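Local coordinates for chromosome replication initiation inhibitor protein (Agrobacterium tumefaciens, PDB 3FD3) that probably acts as a LysR-family transcription factor that binds DNA, of which this chain is the C-terminal, substrate-binding-type regulatory part, at residues 17-20 / 21-25; 40-43 / 44-48; 81-85 / 86-90; 138-142 / 143-147; 190-193 / 194-198. One frame throughout, in Å; residues are numbered along the deposited sequence.

All five contacts are local, each within a single helix or at its end. They follow one another along the chain without nesting or crossing. Interaction 1 lies in helix 17-26. Interaction 2 spans helix 42-47 and the turn that leads into it. Interaction 3 ends helix 81-87, and interaction 4 closes helix 134-142 with a tight turn before strand 148-151. Interaction 5 returns to the region of the first, in helix 190-203, with centres about 9 Å apart. Phe17 and Ala20 there meet Met196. Interactions 3 and 4 also touch, through the Phe83 ring and the 144-147 backbone. Interactions 1, 3 and 4 touch the second subunit; Val21 packs on Met145 of the other copy.

Interaction 1 (17-20 / 21-25); sequences FLDA and VSKFT
Phe17 lays one ring face against the CG2 methyl of Val21, one helical turn later. This is a CH-pi contact. CG2 stands 3.7 Å from the centroid of the Phe17 ring and is displaced toward the rim, with ring atom CE2 nearest. The Val21 methyl reaches the ring because CG2 is anti to its own carbonyl carbon, while CG1 is anti to the backbone N (chi1 175°). The Phe17 carbonyl receives the Val21 N-H at 2.9 Å from O to N. Both residues belong to helix 17-26, which packs on the main sheet of this LysR substrate-binding domain. Phe17 also touches Ile34 and Met196, and Val21 meets Met145 of the second subunit. Further round the helix, Ser22 reaches back one turn to the Leu18 carbonyl. Its OG and its N both donate to Leu18 O, each at 2.9 Å, so two bonds grip one carbonyl oxygen. On the exposed side, Asp19, in one of its two modelled conformers, crosses Lys23 without a salt bridge. Asp19 OD2 then lies 4.2 Å from Lys23 NZ, and a water bridges them, donating to OD2 at 2.7 Å and accepting from NZ. Lys23 NZ is also hydrogen-bonded to Thr199.

Interaction 2 (40-43 / 44-48); sequences DHTV and EWLRG
Glu44 curls back over the start of its helix to reach His41. Its CB lies 3.5 Å from His41 O. The chain then bends at chi2 (95°), which brings CD to 3.7 Å from His41 CA. OE1 accepts the ND1-H of His41 in a 3.1 Å hydrogen bond that is almost straight at the hydrogen (175°). The oxygen lies in the plane of the imidazole, but the ring nitrogen meets the carboxylate from above its plane. The two planes are 72° apart. This bond would restrain the rotation of the His41 ring. OE2 lies near the carbonyl oxygens of Asp40 and His41, which are acceptors like itself. The CB of His41 sits over one face of the Trp45 indole, 3.8 Å from the centroid of the five-membered ring. This is a CH-pi contact, and the His41 carbonyl lies over a face of the same indole. The Thr42 and Leu46 side chains run side by side, with Thr42 CG2 3.8 Å from Leu46 CD1. Asp37 accepts from Thr42 OG1 and also bonds His41 N. Helix 42-47 lies against the main sheet, where Thr42 and Trp45 touch Ala7 of strand 3-8.

Interaction 3 (81-85 / 86-90); sequences PDFMA and RHFAD
His87 and Phe83 meet at the C-terminal end of helix 81-87 in the LysR substrate-binding domain, Phe88 being the first residue to leave helical geometry. Phe83 has CG anti to the backbone N (chi1 -170°), which turns its ring toward His87, one turn on. His87 takes the other common helical choice, with CG anti to the carbonyl carbon (chi1 -63°). Its ND1 comes over the centre of the Phe83 ring, 3.2 Å above the plane. The ring planes are inclined by 37°, an oblique pairing. The same ND1 donates to Phe83 O at 3.1 Å, in the carbonyl plane on a lone pair. His87 N also bonds this oxygen, so one residue grips it twice. At the Phe83 edge, CE1 lies 3.8 Å from Phe88 CE2. Met84, a selenomethionine, is bent at both chi2 and chi3, and its SE reaches Phe88 CD2 at 3.7 Å in an oblique Met-aromatic contact. Leu167 of strand 165-181 touches both Met84 and Phe88. Outward, the Arg86 chain bends at chi3 and sets its guanidinium nearly parallel to the Asp82 carboxylate. A water joins these groups, donating to Asp82 OD2 at 2.9 Å and accepting from Arg86 NH1 at 2.6 Å.

Interaction 4 (138-142 / 143-147); sequences VKASL and AGMGW
Met145, a selenomethionine, turns back onto Ala140 and makes the buried side of this contact. Its CB comes close, 3.3 Å from Ala140 O, while its SE is 4.1 Å from Ala140 CB. With CG anti to the backbone N (chi1 -165°) and the chain extended beyond it, the end of the chain leads away from the helix, and the Met145 side chain packs on Val32 of the second subunit. Ala140 is also buried, touching Leu103 and Leu131. The backbone here forms a Schellman motif, which ends helix 134-142 before strand 148-151. Gly144 has a positive phi (77°). Met145 N bonds to Ala140 O at 3.0 Å, nearly along the C=O axis. Gly144 N bonds to Ser141 O at 3.2 Å, approaching from well above the carbonyl plane. A water donates to Ser141 O at 2.6 Å and to Gly146 O at 2.8 Å, linking the last turn to the departing chain. The Ser141 hydroxyl is hydrogen-bonded to Phe137 O and Asn150 ND2. On the outer side Ala143 is exposed and meets mainly backbone. Its N makes an ordinary helical bond to Lys139 O, beside its methyl. Ala143 also packs on Ser22 of the second subunit.

Interaction 5 (190-193 / 194-198); sequences AGLT and ANMVG
Leu192 holds CG anti to its backbone N (chi1 178°), while Met196, a selenomethionine, sets CG anti to its carbonyl carbon and bends again at chi2 and chi3. With these torsions the two side chains lie alongside and point the same way. Leu192 CD1 meets Met196 SE at 3.8 Å. Met196 CG also grazes Leu192 O at 3.2 Å. Met196 was deposited in two conformers, and both contacts are those of one of them. On a different side of the helix, Thr193 and Val197 run side by side, their CG2 methyls 4.0 Å apart. Val197 CG2 is closer to the backbone, at 3.3 Å from Thr193 O. The Thr193 hydroxyl bonds with Trp179 NE1, and this ties the helix to strand 165-181. Gly191 O accepts Asn195 N at 3.1 Å; Asn195 ND2 lies 2.9 Å from the same oxygen. Beneath the side chains runs regular i to i+4 bonding, including Met196 N to Leu192 O and Val197 N to Thr193 O. Val197 touches Thr68 and Leu70 of strand 66-79. Leu192 and Met196 face Phe24, Phe17 and Ala20, so this is the side-by-side packing of helices 190-203 and 17-26 on the main sheet of a periplasmic-binding-protein-like domain.

Interaction 1 (17-20 / 21-25)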
loop_
_atom_site.group_PDB
_atom_site.type_symbol
_atom_site.label_atom_id
_atom_site.label_comp_id
_atom_site.label_asym_id
_atom_site.label_seq_id
_atom_site.Cartn_x
_atom_site.Cartn_y
_atom_site.Cartn_z
ATOM N N PHE A 17 -5.543 -5.384 -9.728
ATOM C CA PHE A 17 -4.624 -6.490 -10.019
ATOM C C PHE A 17 -4.970 -7.781 -9.275
ATOM O O PHE A 17 -4.984 -8.874 -9.888
ATOM C CB PHE A 17 -3.199 -6.045 -9.681
ATOM C CG PHE A 17 -2.114 -7.096 -9.879
ATOM C CD1 PHE A 17 -1.544 -7.312 -11.110
ATOM C CD2 PHE A 17 -1.656 -7.818 -8.813
ATOM C CE1 PHE A 17 -0.534 -8.261 -11.267
ATOM C CE2 PHE A 17 -0.637 -8.750 -8.980
ATOM C CZ PHE A 17 -0.100 -8.956 -10.204
ATOM N N LEU A 18 -5.275 -7.657 -7.977
ATOM C CA LEU A 18 -5.596 -8.831 -7.169
ATOM C C LEU A 18 -6.937 -9.423 -7.525
ATOM O O LEU A 18 -7.128 -10.632 -7.374
ATOM C CB LEU A 18 -5.539 -8.525 -5.667
ATOM C CG LEU A 18 -4.141 -8.313 -5.119
ATOM C CD1 LEU A 18 -4.200 -7.967 -3.591
ATOM C CD2 LEU A 18 -3.268 -9.535 -5.392
ATOM N N ASP A 19 -7.857 -8.600 -8.021
ATOM C CA ASP A 19 -9.123 -9.121 -8.528
ATOM C C ASP A 19 -8.880 -10.091 -9.682
ATOM O O ASP A 19 -9.520 -11.136 -9.755
ATOM C CB ASP A 19 -10.048 -7.987 -8.980
ATOM C CG ASP A 19 -11.443 -8.471 -9.317
ATOM O OD1 ASP A 19 -11.991 -9.319 -8.575
ATOM O OD2 ASP A 19 -12.007 -7.995 -10.320
ATOM N N ALA A 20 -7.947 -9.751 -10.573
ATOM C CA ALA A 20 -7.553 -10.627 -11.665
ATOM C C ALA A 20 -6.782 -11.854 -11.190
ATOM O O ALA A 20 -7.091 -12.979 -11.567
ATOM C CB ALA A 20 -6.681 -9.846 -12.687
ATOM N N VAL A 21 -5.777 -11.637 -10.358
ATOM C CA VAL A 21 -4.925 -12.727 -9.911
ATOM C C VAL A 21 -5.719 -13.762 -9.101
ATOM O O VAL A 21 -5.513 -14.959 -9.268
ATOM C CB VAL A 21 -3.778 -12.209 -9.077
ATOM C CG1 VAL A 21 -2.967 -13.398 -8.503
ATOM C CG2 VAL A 21 -2.877 -11.317 -9.958
ATOM N N SER A 22 -6.664 -13.307 -8.289
ATOM C CA SER A 22 -7.407 -14.207 -7.421
ATOM C C SER A 22 -8.340 -15.105 -8.243
ATOM O O SER A 22 -8.606 -16.251 -7.864
ATOM C CB SER A 22 -8.164 -13.469 -6.318
ATOM O OG SER A 22 -9.181 -12.636 -6.833
ATOM N N LYS A 23 -8.822 -14.595 -9.368
ATOM C CA LYS A 23 -9.659 -15.409 -10.249
ATOM C C LYS A 23 -8.821 -16.575 -10.734
ATOM O O LYS A 23 -9.300 -17.708 -10.818
ATOM C CB LYS A 23 -10.159 -14.626 -11.466
ATOM C CG LYS A 23 -11.199 -13.529 -11.180
ATOM C CD LYS A 23 -11.514 -12.721 -12.470
ATOM C CE LYS A 23 -12.236 -11.417 -12.168
ATOM N NZ LYS A 23 -12.643 -10.709 -13.431
ATOM N N PHE A 24 -7.577 -16.287 -11.101
ATOM C CA PHE A 24 -6.667 -17.332 -11.582
ATOM C C PHE A 24 -6.268 -18.330 -10.481
ATOM O O PHE A 24 -6.379 -19.569 -10.670
ATOM C CB PHE A 24 -5.406 -16.719 -12.200
ATOM C CG PHE A 24 -4.412 -17.741 -12.621
ATOM C CD1 PHE A 24 -4.692 -18.578 -13.692
ATOM C CD2 PHE A 24 -3.209 -17.872 -11.957
ATOM C CE1 PHE A 24 -3.786 -19.545 -14.102
ATOM C CE2 PHE A 24 -2.292 -18.853 -12.368
ATOM C CZ PHE A 24 -2.585 -19.671 -13.426
ATOM N N THR A 25 -5.819 -17.815 -9.337
ATOM C CA THR A 25 -5.382 -18.710 -8.265
ATOM C C THR A 25 -6.536 -19.550 -7.691
ATOM O O THR A 25 -6.303 -20.671 -7.258
ATOM C CB THR A 25 -4.640 -17.978 -7.146
ATOM O OG1 THR A 25 -5.511 -17.029 -6.526
ATOM C CG2 THR A 25 -3.393 -17.295 -7.732
HETATM O O HOH W 1 -13.761 -8.399 -12.301
#

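Interaction 2 (40-43 / 44-48)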
loop_
_atom_site.group_PDB
_atom_site.type_symbol
_atom_site.label_atom_id
_atom_site.label_comp_id
_atom_site.label_asym_id
_atom_site.label_seq_id
_atom_site.Cartn_x
_atom_site.Cartn_y
_atom_site.Cartn_z
ATOM N N ASP A 40 10.693 1.507 -11.677
ATOM C CA ASP A 40 10.883 1.243 -13.095
ATOM C C ASP A 40 11.956 0.144 -13.334
ATOM O O ASP A 40 12.825 0.286 -14.195
ATOM C CB ASP A 40 11.247 2.552 -13.813
ATOM C CG ASP A 40 11.109 2.453 -15.315
ATOM O OD1 ASP A 40 10.314 1.599 -15.784
ATOM O OD2 ASP A 40 11.818 3.218 -16.024
ATOM N N HIS A 41 11.915 -0.916 -12.530
ATOM C CA HIS A 41 12.809 -2.052 -12.695
ATOM C C HIS A 41 12.175 -3.211 -13.444
ATOM O O HIS A 41 12.843 -4.210 -13.712
ATOM C CB HIS A 41 13.296 -2.559 -11.346
ATOM C CG HIS A 41 14.186 -1.591 -10.640
ATOM N ND1 HIS A 41 15.187 -0.900 -11.289
ATOM C CD2 HIS A 41 14.214 -1.184 -9.352
ATOM C CE1 HIS A 41 15.793 -0.101 -10.427
ATOM N NE2 HIS A 41 15.218 -0.252 -9.246
ATOM N N THR A 42 10.885 -3.093 -13.770
ATOM C CA THR A 42 10.164 -4.238 -14.356
ATOM C C THR A 42 10.825 -4.774 -15.607
ATOM O O THR A 42 10.923 -6.005 -15.773
ATOM C CB THR A 42 8.694 -3.885 -14.658
ATOM O OG1 THR A 42 8.014 -3.730 -13.418
ATOM C CG2 THR A 42 8.004 -4.996 -15.488
ATOM N N VAL A 43 11.306 -3.877 -16.473
ATOM C CA VAL A 43 11.966 -4.304 -17.716
ATOM C C VAL A 43 13.213 -5.156 -17.451
ATOM O O VAL A 43 13.399 -6.200 -18.068
ATOM C CB VAL A 43 12.331 -3.093 -18.618
ATOM C CG1 VAL A 43 13.332 -3.495 -19.694
ATOM C CG2 VAL A 43 11.031 -2.506 -19.235
ATOM N N GLU A 44 14.041 -4.715 -16.510
ATOM C CA GLU A 44 15.213 -5.479 -16.092
ATOM C C GLU A 44 14.828 -6.834 -15.496
ATOM O O GLU A 44 15.434 -7.860 -15.820
ATOM C CB GLU A 44 16.040 -4.685 -15.076
ATOM C CG GLU A 44 16.514 -3.319 -15.601
ATOM C CD GLU A 44 15.576 -2.146 -15.203
ATOM O OE1 GLU A 44 15.992 -1.347 -14.301
ATOM O OE2 GLU A 44 14.442 -2.046 -15.780
ATOM N N TRP A 45 13.800 -6.839 -14.658
ATOM C CA TRP A 45 13.327 -8.081 -14.040
ATOM C C TRP A 45 12.835 -9.083 -15.068
ATOM O O TRP A 45 13.083 -10.282 -14.944
ATOM C CB TRP A 45 12.192 -7.815 -13.076
ATOM C CG TRP A 45 12.549 -6.987 -11.882
ATOM C CD1 TRP A 45 13.801 -6.630 -11.457
ATOM C CD2 TRP A 45 11.629 -6.447 -10.932
ATOM N NE1 TRP A 45 13.707 -5.882 -10.309
ATOM C CE2 TRP A 45 12.385 -5.762 -9.961
ATOM C CE3 TRP A 45 10.232 -6.477 -10.807
ATOM C CZ2 TRP A 45 11.795 -5.110 -8.889
ATOM C CZ3 TRP A 45 9.639 -5.826 -9.737
ATOM C CH2 TRP A 45 10.427 -5.153 -8.788
ATOM N N LEU A 46 12.101 -8.600 -16.059
ATOM C CA LEU A 46 11.668 -9.472 -17.143
ATOM C C LEU A 46 12.855 -10.005 -17.948
ATOM O O LEU A 46 12.932 -11.193 -18.254
ATOM C CB LEU A 46 10.692 -8.750 -18.061
ATOM C CG LEU A 46 9.263 -8.596 -17.526
ATOM C CD1 LEU A 46 8.512 -7.513 -18.295
ATOM C CD2 LEU A 46 8.437 -9.913 -17.533
ATOM N N ARG A 47 13.771 -9.120 -18.289
ATOM C CA ARG A 47 14.962 -9.517 -19.043
ATOM C C ARG A 47 15.764 -10.571 -18.285
ATOM O O ARG A 47 16.246 -11.534 -18.880
ATOM C CB ARG A 47 15.828 -8.294 -19.366
ATOM C CG ARG A 47 16.973 -8.554 -20.347
ATOM C CD ARG A 47 18.019 -7.421 -20.361
ATOM N NE ARG A 47 17.398 -6.105 -20.552
ATOM C CZ ARG A 47 17.469 -5.066 -19.703
ATOM N NH1 ARG A 47 18.167 -5.121 -18.560
ATOM N NH2 ARG A 47 16.828 -3.937 -20.012
ATOM N N GLY A 48 15.890 -10.408 -16.977
ATOM C CA GLY A 48 16.691 -11.315 -16.152
ATOM C C GLY A 48 15.961 -12.567 -15.695
ATOM O O GLY A 48 16.524 -13.366 -14.952
#

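Interaction 3 (81-85 / 86-90)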
loop_
_atom_site.group_PDB
_atom_site.type_symbol
_atom_site.label_atom_id
_atom_site.label_comp_id
_atom_site.label_asym_id
_atom_site.label_seq_id
_atom_site.Cartn_x
_atom_site.Cartn_y
_atom_site.Cartn_z
ATOM N N PRO A 81 -12.000 19.631 -0.006
ATOM C CA PRO A 81 -12.541 21.000 -0.076
ATOM C C PRO A 81 -11.788 22.033 0.785
ATOM O O PRO A 81 -11.544 23.156 0.349
ATOM C CB PRO A 81 -13.975 20.817 0.426
ATOM C CG PRO A 81 -14.330 19.448 -0.009
ATOM C CD PRO A 81 -13.070 18.650 0.251
ATOM N N ASP A 82 -11.383 21.631 1.987
ATOM C CA ASP A 82 -10.618 22.506 2.864
ATOM C C ASP A 82 -9.238 22.793 2.266
ATOM O O ASP A 82 -8.791 23.907 2.349
ATOM C CB ASP A 82 -10.474 21.900 4.264
ATOM C CG ASP A 82 -9.545 22.724 5.184
ATOM O OD1 ASP A 82 -9.906 23.840 5.503
ATOM O OD2 ASP A 82 -8.440 22.223 5.511
ATOM N N PHE A 83 -8.588 21.790 1.667
ATOM C CA PHE A 83 -7.322 22.024 0.963
ATOM C C PHE A 83 -7.468 23.082 -0.128
ATOM O O PHE A 83 -6.630 23.993 -0.263
ATOM C CB PHE A 83 -6.745 20.735 0.385
ATOM C CG PHE A 83 -5.356 20.898 -0.118
ATOM C CD1 PHE A 83 -5.118 21.392 -1.388
ATOM C CD2 PHE A 83 -4.290 20.596 0.697
ATOM C CE1 PHE A 83 -3.840 21.567 -1.830
ATOM C CE2 PHE A 83 -3.031 20.774 0.272
ATOM C CZ PHE A 83 -2.790 21.248 -0.999
HETATM N N MSE A 84 -8.529 22.945 -0.926
HETATM C CA MSE A 84 -8.788 23.880 -1.998
HETATM C C MSE A 84 -9.009 25.287 -1.422
HETATM O O MSE A 84 -8.520 26.301 -1.965
HETATM C CB MSE A 84 -10.030 23.452 -2.819
HETATM C CG MSE A 84 -9.965 22.124 -3.505
HETATM SE SE MSE A 84 -8.580 21.990 -4.841
HETATM C CE MSE A 84 -9.260 23.281 -6.061
ATOM N N ALA A 85 -9.758 25.360 -0.323
ATOM C CA ALA A 85 -10.062 26.642 0.288
ATOM C C ALA A 85 -8.820 27.353 0.820
ATOM O O ALA A 85 -8.712 28.575 0.742
ATOM C CB ALA A 85 -11.085 26.464 1.407
ATOM N N ARG A 86 -7.909 26.583 1.397
ATOM C CA ARG A 86 -6.729 27.152 2.042
ATOM C C ARG A 86 -5.666 27.539 1.016
ATOM O O ARG A 86 -4.988 28.539 1.181
ATOM C CB ARG A 86 -6.152 26.135 3.011
ATOM C CG ARG A 86 -6.993 25.961 4.276
ATOM C CD ARG A 86 -6.459 24.842 5.090
ATOM N NE ARG A 86 -5.152 25.169 5.635
ATOM C CZ ARG A 86 -4.144 24.309 5.795
ATOM N NH1 ARG A 86 -4.233 23.060 5.317
ATOM N NH2 ARG A 86 -2.994 24.744 6.336
ATOM N N HIS A 87 -5.546 26.756 -0.051
ATOM C CA HIS A 87 -4.403 26.862 -0.969
ATOM C C HIS A 87 -4.717 27.362 -2.359
ATOM O O HIS A 87 -3.810 27.858 -3.056
ATOM C CB HIS A 87 -3.723 25.506 -1.092
ATOM C CG HIS A 87 -3.153 25.021 0.191
ATOM N ND1 HIS A 87 -3.723 23.992 0.908
ATOM C CD2 HIS A 87 -2.071 25.424 0.897
ATOM C CE1 HIS A 87 -3.004 23.778 1.997
ATOM N NE2 HIS A 87 -1.996 24.627 2.008
ATOM N N PHE A 88 -5.978 27.251 -2.758
ATOM C CA PHE A 88 -6.411 27.673 -4.074
ATOM C C PHE A 88 -7.643 28.576 -3.949
ATOM O O PHE A 88 -8.594 28.438 -4.719
ATOM C CB PHE A 88 -6.708 26.442 -4.957
ATOM C CG PHE A 88 -5.507 25.545 -5.197
ATOM C CD1 PHE A 88 -4.345 26.056 -5.784
ATOM C CD2 PHE A 88 -5.546 24.193 -4.853
ATOM C CE1 PHE A 88 -3.231 25.247 -6.008
ATOM C CE2 PHE A 88 -4.458 23.373 -5.058
ATOM C CZ PHE A 88 -3.279 23.889 -5.645
ATOM N N ALA A 89 -7.624 29.476 -2.961
ATOM C CA ALA A 89 -8.753 30.362 -2.693
ATOM C C ALA A 89 -9.073 31.217 -3.918
ATOM O O ALA A 89 -10.247 31.383 -4.235
ATOM C CB ALA A 89 -8.493 31.256 -1.477
ATOM N N ASP A 90 -8.056 31.732 -4.620
ATOM C CA ASP A 90 -8.315 32.483 -5.870
ATOM C C ASP A 90 -7.908 31.712 -7.154
ATOM O O ASP A 90 -7.507 32.317 -8.160
ATOM C CB ASP A 90 -7.756 33.917 -5.815
ATOM C CG ASP A 90 -6.225 33.998 -5.722
ATOM O OD1 ASP A 90 -5.726 35.088 -5.301
ATOM O OD2 ASP A 90 -5.524 33.034 -6.095
HETATM O O HOH W 2 -5.955 21.456 4.152
#

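Interaction 4 (138-142 / 143-147)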
loop_
_atom_site.group_PDB
_atom_site.type_symbol
_atom_site.label_atom_id
_atom_site.label_comp_id
_atom_site.label_asym_id
_atom_site.label_seq_id
_atom_site.Cartn_x
_atom_site.Cartn_y
_atom_site.Cartn_z
ATOM N N VAL A 138 -4.463 8.426 -1.266
ATOM C CA VAL A 138 -5.877 8.710 -1.135
ATOM C C VAL A 138 -6.166 9.232 0.269
ATOM O O VAL A 138 -6.844 10.233 0.451
ATOM C CB VAL A 138 -6.746 7.516 -1.428
ATOM C CG1 VAL A 138 -8.248 7.847 -1.142
ATOM C CG2 VAL A 138 -6.536 7.088 -2.900
ATOM N N LYS A 139 -5.627 8.559 1.277
ATOM C CA LYS A 139 -5.853 9.011 2.654
ATOM C C LYS A 139 -5.341 10.427 2.895
ATOM O O LYS A 139 -6.008 11.235 3.551
ATOM C CB LYS A 139 -5.181 8.077 3.651
ATOM C CG LYS A 139 -5.810 6.750 3.816
ATOM C CD LYS A 139 -5.267 6.056 5.098
ATOM C CE LYS A 139 -5.759 4.626 5.210
ATOM N NZ LYS A 139 -5.573 3.878 3.915
ATOM N N ALA A 140 -4.162 10.733 2.361
ATOM C CA ALA A 140 -3.562 12.059 2.529
ATOM C C ALA A 140 -4.396 13.117 1.823
ATOM O O ALA A 140 -4.546 14.234 2.308
ATOM C CB ALA A 140 -2.161 12.052 1.967
ATOM N N SER A 141 -4.935 12.765 0.660
ATOM C CA SER A 141 -5.807 13.672 -0.096
ATOM C C SER A 141 -7.078 13.964 0.680
ATOM O O SER A 141 -7.460 15.137 0.845
ATOM C CB SER A 141 -6.171 13.080 -1.453
ATOM O OG SER A 141 -5.010 12.782 -2.211
ATOM N N LEU A 142 -7.697 12.908 1.223
ATOM C CA LEU A 142 -8.916 13.046 2.016
ATOM C C LEU A 142 -8.680 13.858 3.307
ATOM O O LEU A 142 -9.555 14.591 3.738
ATOM C CB LEU A 142 -9.454 11.669 2.395
ATOM C CG LEU A 142 -10.137 10.876 1.297
ATOM C CD1 LEU A 142 -10.249 9.403 1.736
ATOM C CD2 LEU A 142 -11.555 11.507 0.997
ATOM N N ALA A 143 -7.500 13.687 3.901
ATOM C CA ALA A 143 -7.147 14.318 5.163
ATOM C C ALA A 143 -6.745 15.772 4.994
ATOM O O ALA A 143 -6.418 16.440 5.989
ATOM C CB ALA A 143 -6.030 13.547 5.840
ATOM N N GLY A 144 -6.741 16.283 3.762
ATOM C CA GLY A 144 -6.387 17.697 3.520
ATOM C C GLY A 144 -4.895 18.007 3.570
ATOM O O GLY A 144 -4.479 19.144 3.787
HETATM N N MSE A 145 -4.081 16.960 3.430
HETATM C CA MSE A 145 -2.640 17.069 3.602
HETATM C C MSE A 145 -1.930 17.585 2.330
HETATM O O MSE A 145 -0.941 18.288 2.393
HETATM C CB MSE A 145 -2.144 15.680 3.996
HETATM C CG MSE A 145 -0.881 15.657 4.509
HETATM SE SE MSE A 145 -0.452 13.866 5.210
HETATM C CE MSE A 145 1.286 14.141 4.826
ATOM N N GLY A 146 -2.471 17.231 1.171
ATOM C CA GLY A 146 -1.883 17.624 -0.094
ATOM C C GLY A 146 -2.835 17.301 -1.211
ATOM O O GLY A 146 -3.907 16.730 -0.983
ATOM N N TRP A 147 -2.458 17.746 -2.403
ATOM C CA TRP A 147 -3.129 17.357 -3.647
ATOM C C TRP A 147 -2.243 16.392 -4.431
ATOM O O TRP A 147 -1.038 16.430 -4.332
ATOM C CB TRP A 147 -3.471 18.570 -4.496
ATOM C CG TRP A 147 -2.246 19.214 -5.155
ATOM C CD1 TRP A 147 -1.432 20.163 -4.625
ATOM C CD2 TRP A 147 -1.720 18.908 -6.445
ATOM N NE1 TRP A 147 -0.433 20.475 -5.496
ATOM C CE2 TRP A 147 -0.580 19.714 -6.628
ATOM C CE3 TRP A 147 -2.096 18.021 -7.463
ATOM C CZ2 TRP A 147 0.176 19.680 -7.805
ATOM C CZ3 TRP A 147 -1.330 17.971 -8.616
ATOM C CH2 TRP A 147 -0.210 18.791 -8.774
HETATM O O HOH W 3 -6.280 17.435 0.284
#

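Interaction 5 (190-193 / 194-198)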
loop_
_atom_site.group_PDB
_atom_site.type_symbol
_atom_site.label_atom_id
_atom_site.label_comp_id
_atom_site.label_asym_id
_atom_site.label_seq_id
_atom_site.Cartn_x
_atom_site.Cartn_y
_atom_site.Cartn_z
ATOM N N ALA A 190 -1.644 -19.159 -19.826
ATOM C CA ALA A 190 -2.742 -18.603 -20.613
ATOM C C ALA A 190 -3.946 -18.253 -19.728
ATOM O O ALA A 190 -4.612 -17.254 -19.962
ATOM C CB ALA A 190 -3.174 -19.583 -21.717
ATOM N N GLY A 191 -4.217 -19.080 -18.726
ATOM C CA GLY A 191 -5.339 -18.816 -17.787
ATOM C C GLY A 191 -5.179 -17.538 -16.985
ATOM O O GLY A 191 -6.139 -16.789 -16.747
ATOM N N LEU A 192 -3.947 -17.286 -16.566
ATOM C CA LEU A 192 -3.623 -16.067 -15.849
ATOM C C LEU A 192 -3.848 -14.879 -16.760
ATOM O O LEU A 192 -4.521 -13.906 -16.401
ATOM C CB LEU A 192 -2.176 -16.095 -15.394
ATOM C CG LEU A 192 -1.648 -14.876 -14.653
ATOM C CD1 LEU A 192 -2.573 -14.511 -13.425
ATOM C CD2 LEU A 192 -0.212 -15.086 -14.219
ATOM N N THR A 193 -3.267 -14.958 -17.954
ATOM C CA THR A 193 -3.452 -13.939 -18.967
ATOM C C THR A 193 -4.899 -13.669 -19.271
ATOM O O THR A 193 -5.284 -12.500 -19.345
ATOM C CB THR A 193 -2.680 -14.302 -20.265
ATOM O OG1 THR A 193 -1.299 -14.288 -19.922
ATOM C CG2 THR A 193 -2.923 -13.295 -21.355
ATOM N N ALA A 194 -5.712 -14.711 -19.432
ATOM C CA ALA A 194 -7.118 -14.516 -19.717
ATOM C C ALA A 194 -7.772 -13.690 -18.610
ATOM O O ALA A 194 -8.565 -12.808 -18.876
ATOM C CB ALA A 194 -7.858 -15.880 -19.851
ATOM N N ASN A 195 -7.450 -14.022 -17.369
ATOM C CA ASN A 195 -7.989 -13.280 -16.204
ATOM C C ASN A 195 -7.480 -11.845 -16.104
ATOM O O ASN A 195 -8.236 -10.942 -15.772
ATOM C CB ASN A 195 -7.734 -14.086 -14.924
ATOM C CG ASN A 195 -8.681 -15.265 -14.798
ATOM O OD1 ASN A 195 -9.880 -15.082 -14.862
ATOM N ND2 ASN A 195 -8.154 -16.461 -14.674
HETATM N N MSE A 196 -6.198 -11.602 -16.408
HETATM C CA MSE A 196 -5.678 -10.232 -16.395
HETATM C C MSE A 196 -6.380 -9.413 -17.466
HETATM O O MSE A 196 -6.984 -8.367 -17.191
HETATM C CB MSE A 196 -4.160 -10.166 -16.617
HETATM C CG MSE A 196 -3.319 -11.058 -15.726
HETATM SE SE MSE A 196 -3.721 -10.907 -13.803
HETATM C CE MSE A 196 -3.041 -9.131 -13.620
ATOM N N VAL A 197 -6.321 -9.900 -18.706
ATOM C CA VAL A 197 -6.945 -9.168 -19.795
ATOM C C VAL A 197 -8.441 -8.960 -19.612
ATOM O O VAL A 197 -8.944 -7.847 -19.815
ATOM C CB VAL A 197 -6.608 -9.851 -21.190
ATOM C CG1 VAL A 197 -7.265 -9.094 -22.338
ATOM C CG2 VAL A 197 -5.092 -9.915 -21.373
ATOM N N GLY A 198 -9.172 -9.999 -19.202
ATOM C CA GLY A 198 -10.606 -9.896 -18.990
ATOM C C GLY A 198 -11.015 -8.941 -17.873
ATOM O O GLY A 198 -11.987 -8.195 -17.990
#